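Long-range contacts in DR2417 (Deinococcus radiodurans, PDB 4XWW), which probably degrades and matures RNA as a 5'-3' exoribonuclease, and possibly endoribonuclease, of the metallo-beta-lactamase superfamily: residues 209-214 and 379-384; 28-33 and 401-406; 216-221 and 384-389; 82-87 and 156-161. All blocks are in the same frame, centred on the assembly; numbering follows the deposited sequence.

Overall arrangement
Contacts 1, 2 and 4 all reach the two-zinc site and the bound RNA, while contact 3 adjoins contact 1, farther from the metals. Water 3 joins contacts 2 and 4, since it binds both zinc ions, one held by His84 and His86, the other by His403; the two contact centres are about 16 Å apart. Contact 1 touches contact 2 (centres about 12 Å apart) through Ser210 N and Trp402 O at 2.8 Å, a probable hydrogen bond. Contacts 1 and 3 share Gln384, their centres are about 7 Å apart, and Thr219 OG1 lies 2.7 Å from His381 O. The Thr219 side chain is about 13 Å from a zinc.

Contact 1 of 4, residues 209-214 and 379-384; sequences DSTNAE and SGHASQ. With nucleotides of chain C.
His381 and Asp209 meet in a His-carboxylate hydrogen bond, where the loop after strand 205-209 of the metallo-beta-lactamase fold faces the loop that leads into helix 384-394. His381 ND1 donates to the syn lone pair of Asp209 OD2 over 2.6 Å at 174°, and the oxygen lies in the ring plane although the carboxylate is turned 85° from it. With CG anti to its backbone N, the Asp209 carboxylate is carried toward the 379-384 loop. Its rotation is fixed by Thr211: Thr211 OG1 donates to the syn lone pair of Asp209 OD1 at 2.7 Å, and the Thr211 N-H comes to the same oxygen from above the carboxylate plane, closing an Asx turn. Phe176 N adds a hydrogen bond to Asp209 OD2. Thr211 also rides over one ring face, its CB 3.9 Å from the His381 centroid in a CH-pi contact. At the other ring nitrogen, His381 NE2 donates to OP1 of U3 of chain C at 2.7 Å. Asp209 and His381 are the predicted proton donor and proton acceptor of the active site. Gly380 N donates to OP1 of U2 of chain C at 3.1 Å. Asn212 ND2 donates to His381 O at 2.8 Å, from above the carbonyl plane. Gln384 is extended beyond CG, and its NE2 donates to Ala213 O over 2.9 Å, with the acceptor 5° out of the amide plane.

Contact 2 of 4, residues 28-33 and 401-406; sequences GEIGKN and PWHGEP. With ZN (zinc ion), chain F; nucleotides of chain C.
OE2 of Glu29, a residue whose CA packs against Glu405 CG, is gripped by three donors: Lys32 NZ at 2.8 Å in a salt bridge on the syn lone pair, Gly26 N and Asn431 ND2. The carboxylate thus ties the loop to itself and to Asn431, while the backbone of residues 28-30 runs beside Gly404 and Glu405. Water 2 joins the two segments, accepting from Ile30 N at 2.9 Å and donating to Glu405 OE2 at 2.8 Å. The other oxygen, Glu405 OE1, bonds to Asn355 and Asn359 of the second subunit, which carries this contact to the dimer interface. In the metallo-beta-lactamase sandwich the loop 28-33 connects strands 19-23 and 34-39 of one sheet, and strand 398-402 belongs to the other, so the contact joins the two sheets beside the metals. His403 follows that strand and its NE2 binds a zinc ion at 2.2 Å, together with Asp88, His89 and water 3. The Asn33 amide lies almost parallel to the His403 ring, 8° between planes, with Asn33 ND2 3.5 Å from His403 CD2; that nitrogen donates to Asp88 O, so a neighbour of the zinc ligand His403 is itself tied to the backbone of another ligand. Ile30 lies between Gly404 and the RNA. Ile30 CG1 sits on Gly404 CA at 3.8 Å, Ile30 CG2 approaches O2' of U2 of chain C at 3.4 Å, and chi2 of 180° extends Ile30 CD1 to 3.4 Å from N3 of the same uridine.

Contact 3 of 4, residues 216-221 and 384-389; sequences PGHTPS and QEELAT
Glu386 reaches from the first turn of helix 384-394 across His218 to Thr219. From CB, chi1 of -61° sets CG anti to the carbonyl carbon, and Glu386 CG then sits over the centre of the His218 ring, 3.5 Å from the centroid and 14° off the normal, a CH-pi contact. Glu386 CD follows across the same face, 3.4 Å from His218 CE1, and the carboxylate lies stacked on the imidazole with 6° between the planes. At the tip Glu386 OE1 takes the Thr219 N-H over 2.7 Å, almost straight, from above the carboxylate plane. The loop between strand 205-209 and helix 222-234 is thereby joined to the N-terminal turn of helix 384-394. OE1 also accepts from Ser383 N: a glutamate three residues after the N-cap, binding back to its backbone N, is one half of a capping box. OE2 accepts from Ile178 N. Three backbone N-H groups and the nearby helix start would favour an ionised carboxylate at this buried site. The stacked ring is held by His218 ND1 donating to Thr219 O at 2.8 Å. One residue earlier, Glu385 N bonds to Gly217 O at 2.9 Å. Water 4 accepts from Gly217 N and donates to Gln384 OE1.

Contact 4 of 4, residues 82-87 and 156-161; sequences LTHGHE and PDNAGY. With ZN (zinc ion), chain E; nucleotides of chain C.
Asn158 lays its OD1 over one face of the His84 ring, 3.0 Å from His84 CG and toward the rim, with the amide and ring planes 77° apart. The side chains lie side by side, pointing the same way, and OD1 is not hydrogen-bonded to ND1. His84 opens the HxHxDH metal-binding motif of the metallo-beta-lactamase fold, and this contact sets the motif loop against the start of strand 159-165. The amide is held from its other end, where Asn158 ND2 bonds to Asp175 O and Met151 O. The ring is fixed at both nitrogens: His84 ND1 donates to Thr83 OG1 at 3.0 Å, nearly in the ring plane, and His84 NE2 binds a zinc ion at 2.1 Å. His86 ND1, His153 and water 3 complete that zinc's ligands. Water 3 also binds the second zinc and donates to OP2 of U3 of chain C at 2.7 Å, a position consistent with the attacking water of two-metal hydrolases. Thr83 links the backbones, its O accepting from Ala159 N at 2.9 Å, while its CG2 meets the ring edge of Tyr161, 4.0 Å from Tyr161 CE1. O5' of U3 of chain C lies over the centre of the His86 ring. At the start of the helix that follows, Glu87 N donates to OP2 of U4 of chain C over 2.6 Å at 172°.

Contact 1 of 4, residues 209-214 and 379-384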
# COMPACT_ATOMS: atom_id res chain seq x y z
N ASP A 209 15.30 1.92 -19.87
CA ASP A 209 14.19 2.01 -18.93
C ASP A 209 13.83 0.64 -18.35
O ASP A 209 13.38 -0.23 -19.08
CB ASP A 209 13.01 2.63 -19.69
CG ASP A 209 11.74 2.77 -18.86
OD1 ASP A 209 11.73 2.47 -17.64
OD2 ASP A 209 10.75 3.25 -19.45
N SER A 210 14.01 0.46 -17.04
CA SER A 210 13.81 -0.86 -16.44
C SER A 210 12.46 -1.04 -15.76
O SER A 210 12.23 -2.08 -15.14
CB SER A 210 14.90 -1.15 -15.40
OG SER A 210 16.20 -0.90 -15.92
N THR A 211 11.59 -0.04 -15.86
CA THR A 211 10.34 -0.03 -15.10
C THR A 211 9.59 -1.36 -15.11
O THR A 211 9.19 -1.88 -14.05
CB THR A 211 9.40 1.06 -15.65
OG1 THR A 211 10.05 2.33 -15.58
CG2 THR A 211 8.13 1.12 -14.82
N ASN A 212 9.40 -1.90 -16.30
CA ASN A 212 8.61 -3.12 -16.47
C ASN A 212 9.48 -4.33 -16.78
O ASN A 212 9.04 -5.27 -17.44
CB ASN A 212 7.55 -2.94 -17.57
CG ASN A 212 6.36 -2.11 -17.10
OD1 ASN A 212 6.14 -1.93 -15.90
ND2 ASN A 212 5.56 -1.64 -18.06
N ALA A 213 10.71 -4.32 -16.29
CA ALA A 213 11.63 -5.41 -16.64
C ALA A 213 11.21 -6.78 -16.08
O ALA A 213 11.70 -7.80 -16.55
CB ALA A 213 13.06 -5.05 -16.17
N GLU A 214 10.29 -6.80 -15.11
CA GLU A 214 9.82 -8.08 -14.54
C GLU A 214 8.57 -8.60 -15.25
O GLU A 214 8.09 -9.69 -14.94
CB GLU A 214 9.55 -7.93 -13.04
CG GLU A 214 10.83 -7.61 -12.28
CD GLU A 214 10.67 -7.69 -10.77
OE1 GLU A 214 10.20 -8.74 -10.26
OE2 GLU A 214 11.04 -6.71 -10.09
N SER A 379 0.36 0.30 -19.93
CA SER A 379 1.52 0.96 -19.36
C SER A 379 2.25 1.85 -20.38
O SER A 379 2.26 1.55 -21.58
CB SER A 379 2.50 -0.09 -18.80
OG SER A 379 3.71 0.50 -18.33
N GLY A 380 2.85 2.92 -19.89
CA GLY A 380 3.73 3.72 -20.72
C GLY A 380 5.11 3.08 -20.91
O GLY A 380 5.94 3.64 -21.63
N HIS A 381 5.38 1.96 -20.25
CA HIS A 381 6.75 1.43 -20.29
C HIS A 381 6.85 0.03 -20.90
O HIS A 381 5.98 -0.82 -20.73
CB HIS A 381 7.39 1.44 -18.89
CG HIS A 381 7.41 2.78 -18.22
ND1 HIS A 381 8.50 3.62 -18.29
CD2 HIS A 381 6.48 3.42 -17.47
CE1 HIS A 381 8.25 4.72 -17.60
NE2 HIS A 381 7.03 4.62 -17.10
N ALA A 382 7.97 -0.20 -21.59
CA ALA A 382 8.33 -1.47 -22.22
C ALA A 382 8.40 -2.66 -21.29
O ALA A 382 9.06 -2.60 -20.26
CB ALA A 382 9.69 -1.31 -22.89
N SER A 383 7.77 -3.75 -21.71
CA SER A 383 7.94 -5.02 -21.03
C SER A 383 9.15 -5.73 -21.64
O SER A 383 9.84 -5.17 -22.50
CB SER A 383 6.67 -5.85 -21.15
OG SER A 383 5.60 -5.17 -20.53
N GLN A 384 9.41 -6.96 -21.20
CA GLN A 384 10.65 -7.66 -21.56
C GLN A 384 10.90 -7.80 -23.07
O GLN A 384 12.03 -7.62 -23.53
CB GLN A 384 10.67 -9.07 -20.91
CG GLN A 384 10.86 -9.02 -19.40
CD GLN A 384 10.73 -10.40 -18.74
OE1 GLN A 384 10.47 -11.40 -19.39
NE2 GLN A 384 10.91 -10.43 -17.42
P U C 2 2.26 2.70 -16.06
OP1 U C 2 2.12 3.85 -16.98
OP2 U C 2 3.07 1.53 -16.46
O5' U C 2 2.85 3.20 -14.67
C5' U C 2 2.33 4.36 -14.00
C4' U C 2 3.45 5.11 -13.31
O4' U C 2 3.88 4.38 -12.13
C3' U C 2 4.71 5.35 -14.15
O3' U C 2 5.18 6.66 -13.89
C2' U C 2 5.70 4.34 -13.57
O2' U C 2 7.04 4.73 -13.74
C1' U C 2 5.29 4.36 -12.10
N1 U C 2 5.73 3.18 -11.34
C2 U C 2 6.22 3.38 -10.07
O2 U C 2 6.31 4.49 -9.56
N3 U C 2 6.62 2.24 -9.42
C4 U C 2 6.57 0.95 -9.89
O4 U C 2 6.96 0.03 -9.17
C5 U C 2 6.05 0.82 -11.21
C6 U C 2 5.65 1.91 -11.88
P U C 3 5.75 7.54 -15.09
OP1 U C 3 5.58 6.78 -16.35
OP2 U C 3 7.09 8.04 -14.71
O5' U C 3 4.73 8.76 -15.14
C5' U C 3 3.31 8.53 -15.25
C4' U C 3 2.57 9.45 -14.32
O4' U C 3 2.49 8.84 -13.00
C3' U C 3 3.21 10.82 -14.12
O3' U C 3 2.21 11.82 -14.15
C2' U C 3 3.84 10.72 -12.74
O2' U C 3 3.93 11.96 -12.07
C1' U C 3 2.86 9.79 -12.03
N1 U C 3 3.47 9.08 -10.89
C2 U C 3 2.79 9.11 -9.69
O2 U C 3 1.72 9.67 -9.54
N3 U C 3 3.41 8.44 -8.66
C4 U C 3 4.61 7.77 -8.71
O4 U C 3 5.04 7.22 -7.70
C5 U C 3 5.25 7.79 -9.99
C6 U C 3 4.67 8.44 -11.01
O HOH W 1 10.40 -0.84 -18.75

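Contact 2 of 4, residues 28-33 and 401-406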
# COMPACT_ATOMS: atom_id res chain seq x y z
N GLY A 28 17.99 3.07 -8.95
CA GLY A 28 17.62 2.38 -7.72
C GLY A 28 16.31 2.89 -7.14
O GLY A 28 15.97 2.64 -5.96
N GLU A 29 15.56 3.60 -7.98
CA GLU A 29 14.26 4.16 -7.62
C GLU A 29 13.51 4.47 -8.90
O GLU A 29 14.10 4.56 -9.98
CB GLU A 29 14.41 5.44 -6.81
CG GLU A 29 15.10 6.56 -7.62
CD GLU A 29 15.27 7.84 -6.83
OE1 GLU A 29 14.54 8.05 -5.85
OE2 GLU A 29 16.16 8.65 -7.20
N ILE A 30 12.21 4.68 -8.77
CA ILE A 30 11.42 5.23 -9.84
C ILE A 30 10.99 6.63 -9.41
O ILE A 30 10.12 6.79 -8.56
CB ILE A 30 10.23 4.35 -10.17
CG1 ILE A 30 10.74 2.98 -10.65
CG2 ILE A 30 9.36 5.03 -11.22
CD1 ILE A 30 9.67 2.00 -11.01
N GLY A 31 11.63 7.65 -9.99
CA GLY A 31 11.39 9.03 -9.62
C GLY A 31 12.64 9.89 -9.59
O GLY A 31 13.78 9.38 -9.60
N LYS A 32 12.39 11.20 -9.55
CA LYS A 32 13.39 12.29 -9.58
C LYS A 32 14.62 12.00 -10.43
O LYS A 32 15.76 12.11 -9.98
CB LYS A 32 13.82 12.70 -8.15
CG LYS A 32 14.43 11.62 -7.24
CD LYS A 32 14.67 12.23 -5.82
CE LYS A 32 15.03 11.17 -4.77
NZ LYS A 32 16.34 10.51 -5.10
N ASN A 33 14.37 11.67 -11.69
CA ASN A 33 15.42 11.39 -12.64
C ASN A 33 16.29 12.61 -12.92
O ASN A 33 15.78 13.70 -13.19
CB ASN A 33 14.80 10.87 -13.93
CG ASN A 33 14.14 9.52 -13.72
OD1 ASN A 33 14.82 8.52 -13.62
ND2 ASN A 33 12.83 9.49 -13.61
N PRO A 401 21.24 -0.46 -16.70
CA PRO A 401 19.79 -0.47 -16.51
C PRO A 401 19.39 0.63 -15.54
O PRO A 401 20.01 0.80 -14.48
CB PRO A 401 19.52 -1.88 -15.96
CG PRO A 401 20.86 -2.36 -15.44
CD PRO A 401 21.87 -1.74 -16.35
N TRP A 402 18.33 1.36 -15.89
CA TRP A 402 18.03 2.66 -15.29
C TRP A 402 16.52 2.78 -15.04
O TRP A 402 15.77 1.90 -15.47
CB TRP A 402 18.60 3.76 -16.23
CG TRP A 402 17.98 5.10 -16.12
CD1 TRP A 402 18.32 6.10 -15.24
CD2 TRP A 402 16.92 5.62 -16.92
NE1 TRP A 402 17.51 7.19 -15.43
CE2 TRP A 402 16.64 6.92 -16.46
CE3 TRP A 402 16.18 5.11 -18.00
CZ2 TRP A 402 15.65 7.73 -17.03
CZ3 TRP A 402 15.16 5.91 -18.55
CH2 TRP A 402 14.92 7.20 -18.06
N HIS A 403 16.07 3.82 -14.34
CA HIS A 403 14.64 4.07 -14.12
C HIS A 403 13.96 2.82 -13.51
O HIS A 403 12.98 2.27 -14.05
CB HIS A 403 13.94 4.48 -15.44
CG HIS A 403 12.65 5.23 -15.26
ND1 HIS A 403 11.47 4.59 -14.91
CD2 HIS A 403 12.32 6.53 -15.44
CE1 HIS A 403 10.49 5.47 -14.86
NE2 HIS A 403 10.97 6.65 -15.16
N GLY A 404 14.52 2.36 -12.39
CA GLY A 404 13.98 1.21 -11.71
C GLY A 404 14.60 1.07 -10.35
O GLY A 404 15.71 1.55 -10.12
N GLU A 405 13.88 0.42 -9.45
CA GLU A 405 14.43 0.02 -8.16
C GLU A 405 15.41 -1.12 -8.42
O GLU A 405 15.40 -1.68 -9.50
CB GLU A 405 13.31 -0.40 -7.22
CG GLU A 405 12.39 0.77 -6.88
CD GLU A 405 11.11 0.34 -6.18
OE1 GLU A 405 10.81 -0.87 -6.14
OE2 GLU A 405 10.42 1.24 -5.66
N PRO A 406 16.24 -1.50 -7.44
CA PRO A 406 17.19 -2.58 -7.73
C PRO A 406 16.53 -3.85 -8.30
O PRO A 406 17.11 -4.45 -9.21
CB PRO A 406 17.84 -2.83 -6.36
CG PRO A 406 17.84 -1.42 -5.73
CD PRO A 406 16.45 -0.94 -6.09
ZN ZN F . 9.92 8.47 -15.71
P U C 2 2.26 2.70 -16.06
OP1 U C 2 2.12 3.85 -16.98
OP2 U C 2 3.07 1.53 -16.46
O5' U C 2 2.85 3.20 -14.67
C5' U C 2 2.33 4.36 -14.00
C4' U C 2 3.45 5.11 -13.31
O4' U C 2 3.88 4.38 -12.13
C3' U C 2 4.71 5.35 -14.15
O3' U C 2 5.18 6.66 -13.89
C2' U C 2 5.70 4.34 -13.57
O2' U C 2 7.04 4.73 -13.74
C1' U C 2 5.29 4.36 -12.10
N1 U C 2 5.73 3.18 -11.34
C2 U C 2 6.22 3.38 -10.07
O2 U C 2 6.31 4.49 -9.56
N3 U C 2 6.62 2.24 -9.42
C4 U C 2 6.57 0.95 -9.89
O4 U C 2 6.96 0.03 -9.17
C5 U C 2 6.05 0.82 -11.21
C6 U C 2 5.65 1.91 -11.88
O HOH W 2 11.01 3.97 -6.19
O HOH W 3 8.48 8.09 -17.08

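Contact 3 of 4, residues 216-221 and 384-389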
# COMPACT_ATOMS: atom_id res chain seq x y z
N PRO A 216 6.74 -10.14 -18.45
CA PRO A 216 7.04 -10.86 -19.69
C PRO A 216 6.19 -10.33 -20.82
O PRO A 216 5.19 -9.67 -20.55
CB PRO A 216 6.68 -12.32 -19.36
CG PRO A 216 6.55 -12.36 -17.85
CD PRO A 216 6.07 -11.00 -17.46
N GLY A 217 6.61 -10.58 -22.06
CA GLY A 217 5.81 -10.22 -23.22
C GLY A 217 5.95 -8.77 -23.65
O GLY A 217 6.98 -8.15 -23.44
N HIS A 218 4.89 -8.25 -24.26
CA HIS A 218 4.88 -6.94 -24.88
C HIS A 218 3.76 -6.11 -24.24
O HIS A 218 2.66 -6.62 -23.99
CB HIS A 218 4.67 -7.10 -26.38
CG HIS A 218 5.02 -5.90 -27.20
ND1 HIS A 218 4.40 -4.68 -27.04
CD2 HIS A 218 5.92 -5.74 -28.20
CE1 HIS A 218 4.91 -3.82 -27.90
NE2 HIS A 218 5.83 -4.43 -28.62
N THR A 219 4.05 -4.86 -23.91
CA THR A 219 3.04 -3.98 -23.33
C THR A 219 1.95 -3.76 -24.37
O THR A 219 2.25 -3.62 -25.56
CB THR A 219 3.66 -2.63 -22.88
OG1 THR A 219 4.64 -2.88 -21.87
CG2 THR A 219 2.60 -1.68 -22.33
N PRO A 220 0.67 -3.76 -23.96
CA PRO A 220 -0.39 -3.56 -24.96
C PRO A 220 -0.35 -2.19 -25.61
O PRO A 220 0.15 -1.25 -25.01
CB PRO A 220 -1.69 -3.71 -24.15
CG PRO A 220 -1.29 -4.46 -22.93
CD PRO A 220 0.11 -4.07 -22.62
N SER A 221 -0.86 -2.11 -26.84
CA SER A 221 -0.93 -0.88 -27.62
C SER A 221 -2.07 0.05 -27.19
O SER A 221 -3.16 -0.44 -26.84
CB SER A 221 -1.11 -1.23 -29.09
OG SER A 221 -1.28 -0.07 -29.87
N GLN A 384 9.41 -6.96 -21.20
CA GLN A 384 10.65 -7.66 -21.56
C GLN A 384 10.90 -7.80 -23.07
O GLN A 384 12.03 -7.62 -23.53
CB GLN A 384 10.67 -9.07 -20.91
CG GLN A 384 10.86 -9.02 -19.40
CD GLN A 384 10.73 -10.40 -18.74
OE1 GLN A 384 10.47 -11.40 -19.39
NE2 GLN A 384 10.91 -10.43 -17.42
N GLU A 385 9.86 -8.12 -23.85
CA GLU A 385 10.09 -8.28 -25.29
C GLU A 385 10.61 -6.98 -25.90
O GLU A 385 11.52 -6.99 -26.74
CB GLU A 385 8.80 -8.72 -26.00
CG GLU A 385 8.55 -10.21 -25.90
CD GLU A 385 7.27 -10.62 -26.60
OE1 GLU A 385 6.79 -9.86 -27.47
OE2 GLU A 385 6.76 -11.71 -26.27
N GLU A 386 10.04 -5.86 -25.45
CA GLU A 386 10.45 -4.57 -25.98
C GLU A 386 11.84 -4.19 -25.49
O GLU A 386 12.66 -3.71 -26.28
CB GLU A 386 9.43 -3.51 -25.60
CG GLU A 386 8.05 -3.79 -26.16
CD GLU A 386 6.97 -3.26 -25.24
OE1 GLU A 386 6.58 -4.01 -24.32
OE2 GLU A 386 6.56 -2.09 -25.42
N LEU A 387 12.12 -4.45 -24.23
CA LEU A 387 13.48 -4.21 -23.71
C LEU A 387 14.51 -5.05 -24.48
O LEU A 387 15.60 -4.57 -24.80
CB LEU A 387 13.54 -4.52 -22.20
CG LEU A 387 12.59 -3.68 -21.33
CD1 LEU A 387 12.68 -4.11 -19.85
CD2 LEU A 387 12.93 -2.19 -21.53
N ALA A 388 14.17 -6.31 -24.76
CA ALA A 388 15.06 -7.18 -25.54
C ALA A 388 15.29 -6.65 -26.96
O ALA A 388 16.40 -6.72 -27.50
CB ALA A 388 14.49 -8.58 -25.61
N THR A 389 14.25 -6.10 -27.56
CA THR A 389 14.36 -5.55 -28.89
C THR A 389 15.42 -4.44 -28.92
O THR A 389 16.30 -4.41 -29.79
CB THR A 389 13.01 -5.00 -29.38
OG1 THR A 389 12.16 -6.09 -29.72
CG2 THR A 389 13.20 -4.11 -30.62
O HOH W 4 9.12 -12.25 -22.09

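Contact 4 of 4, residues 82-87 and 156-161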
# COMPACT_ATOMS: atom_id res chain seq x y z
N LEU A 82 16.04 17.78 -21.89
CA LEU A 82 14.79 17.37 -21.25
C LEU A 82 14.08 16.35 -22.15
O LEU A 82 13.64 16.70 -23.25
CB LEU A 82 13.88 18.58 -20.99
CG LEU A 82 14.47 19.72 -20.17
CD1 LEU A 82 13.39 20.74 -19.86
CD2 LEU A 82 15.04 19.14 -18.87
N THR A 83 13.95 15.10 -21.68
CA THR A 83 13.47 14.03 -22.55
C THR A 83 11.95 14.02 -22.76
O THR A 83 11.47 13.64 -23.82
CB THR A 83 13.89 12.62 -22.05
OG1 THR A 83 13.36 12.37 -20.73
CG2 THR A 83 15.44 12.48 -22.01
N HIS A 84 11.20 14.44 -21.74
CA HIS A 84 9.74 14.51 -21.81
C HIS A 84 9.18 15.20 -20.57
O HIS A 84 9.90 15.42 -19.60
CB HIS A 84 9.08 13.11 -21.99
CG HIS A 84 9.25 12.16 -20.84
ND1 HIS A 84 10.47 11.65 -20.46
CD2 HIS A 84 8.33 11.55 -20.03
CE1 HIS A 84 10.31 10.78 -19.47
NE2 HIS A 84 9.01 10.71 -19.20
N GLY A 85 7.90 15.55 -20.61
CA GLY A 85 7.32 16.43 -19.62
C GLY A 85 6.66 15.73 -18.41
O GLY A 85 5.88 16.38 -17.71
N HIS A 86 6.94 14.46 -18.17
CA HIS A 86 6.45 13.81 -16.93
C HIS A 86 7.08 14.44 -15.70
O HIS A 86 8.23 14.87 -15.73
CB HIS A 86 6.72 12.29 -16.93
CG HIS A 86 5.69 11.49 -17.63
ND1 HIS A 86 5.96 10.30 -18.26
CD2 HIS A 86 4.36 11.70 -17.81
CE1 HIS A 86 4.86 9.81 -18.80
NE2 HIS A 86 3.87 10.64 -18.52
N GLU A 87 6.34 14.46 -14.59
CA GLU A 87 6.81 15.09 -13.37
C GLU A 87 8.06 14.44 -12.80
O GLU A 87 8.84 15.12 -12.15
CB GLU A 87 5.71 15.08 -12.30
CG GLU A 87 4.61 16.11 -12.58
CD GLU A 87 5.01 17.54 -12.31
OE1 GLU A 87 6.09 17.78 -11.75
OE2 GLU A 87 4.22 18.43 -12.66
N PRO A 156 3.10 12.65 -25.15
CA PRO A 156 3.71 13.02 -26.44
C PRO A 156 5.07 13.72 -26.29
O PRO A 156 5.43 14.13 -25.17
CB PRO A 156 2.68 13.99 -27.05
CG PRO A 156 1.40 13.67 -26.38
CD PRO A 156 1.75 13.24 -24.99
N ASP A 157 5.79 13.85 -27.39
CA ASP A 157 7.04 14.61 -27.44
C ASP A 157 8.05 14.01 -26.47
O ASP A 157 8.72 14.73 -25.73
CB ASP A 157 6.79 16.08 -27.15
CG ASP A 157 6.31 16.86 -28.37
OD1 ASP A 157 6.40 16.33 -29.51
OD2 ASP A 157 5.85 18.01 -28.19
N ASN A 158 8.11 12.68 -26.49
CA ASN A 158 9.03 11.90 -25.68
C ASN A 158 10.22 11.46 -26.51
O ASN A 158 10.06 10.90 -27.59
CB ASN A 158 8.32 10.67 -25.13
CG ASN A 158 9.21 9.85 -24.25
OD1 ASN A 158 9.46 10.21 -23.11
ND2 ASN A 158 9.70 8.73 -24.77
N ALA A 159 11.43 11.73 -26.02
CA ALA A 159 12.61 11.41 -26.80
C ALA A 159 13.55 10.49 -26.07
O ALA A 159 13.65 10.52 -24.84
CB ALA A 159 13.37 12.69 -27.20
N GLY A 160 14.25 9.68 -26.86
CA GLY A 160 15.53 9.16 -26.46
C GLY A 160 16.60 10.03 -27.11
O GLY A 160 16.29 10.96 -27.90
N TYR A 161 17.86 9.78 -26.78
CA TYR A 161 18.92 10.54 -27.44
C TYR A 161 20.20 9.72 -27.55
O TYR A 161 20.44 8.78 -26.78
CB TYR A 161 19.21 11.87 -26.70
CG TYR A 161 19.67 11.66 -25.29
CD1 TYR A 161 18.75 11.56 -24.26
CD2 TYR A 161 21.02 11.53 -24.97
CE1 TYR A 161 19.16 11.33 -22.95
CE2 TYR A 161 21.44 11.30 -23.68
CZ TYR A 161 20.50 11.21 -22.67
OH TYR A 161 20.92 10.98 -21.39
ZN ZN E . 7.74 9.19 -18.39
P U C 4 2.51 13.23 -14.83
OP1 U C 4 1.75 13.31 -16.10
OP2 U C 4 3.98 13.44 -14.84
O5' U C 4 1.82 14.26 -13.83
C5' U C 4 2.05 14.20 -12.42
C4' U C 4 0.89 13.52 -11.73
O4' U C 4 1.33 13.09 -10.41
C3' U C 4 -0.34 14.39 -11.49
O3' U C 4 -1.25 14.32 -12.59
C2' U C 4 -0.86 13.85 -10.15
O2' U C 4 -1.52 12.61 -10.24
C1' U C 4 0.46 13.60 -9.42
N1 U C 4 1.06 14.83 -8.88
C2 U C 4 0.92 15.06 -7.52
O2 U C 4 0.33 14.30 -6.78
N3 U C 4 1.50 16.22 -7.08
C4 U C 4 2.20 17.15 -7.82
O4 U C 4 2.66 18.14 -7.27
C5 U C 4 2.30 16.84 -9.21
C6 U C 4 1.74 15.71 -9.68
P U C 3 5.75 7.54 -15.09
OP1 U C 3 5.58 6.78 -16.35
OP2 U C 3 7.09 8.04 -14.71
O5' U C 3 4.73 8.76 -15.14
C5' U C 3 3.31 8.53 -15.25
C4' U C 3 2.57 9.45 -14.32
O4' U C 3 2.49 8.84 -13.00
C3' U C 3 3.21 10.82 -14.12
O3' U C 3 2.21 11.82 -14.15
C2' U C 3 3.84 10.72 -12.74
O2' U C 3 3.93 11.96 -12.07
C1' U C 3 2.86 9.79 -12.03
N1 U C 3 3.47 9.08 -10.89
C2 U C 3 2.79 9.11 -9.69
O2 U C 3 1.72 9.67 -9.54
N3 U C 3 3.41 8.44 -8.66
C4 U C 3 4.61 7.77 -8.71
O4 U C 3 5.04 7.22 -7.70
C5 U C 3 5.25 7.79 -9.99
C6 U C 3 4.67 8.44 -11.01
O HOH W 5 11.37 16.63 -24.77
O HOH W 6 6.71 15.69 -23.23
O HOH W 3 8.48 8.09 -17.08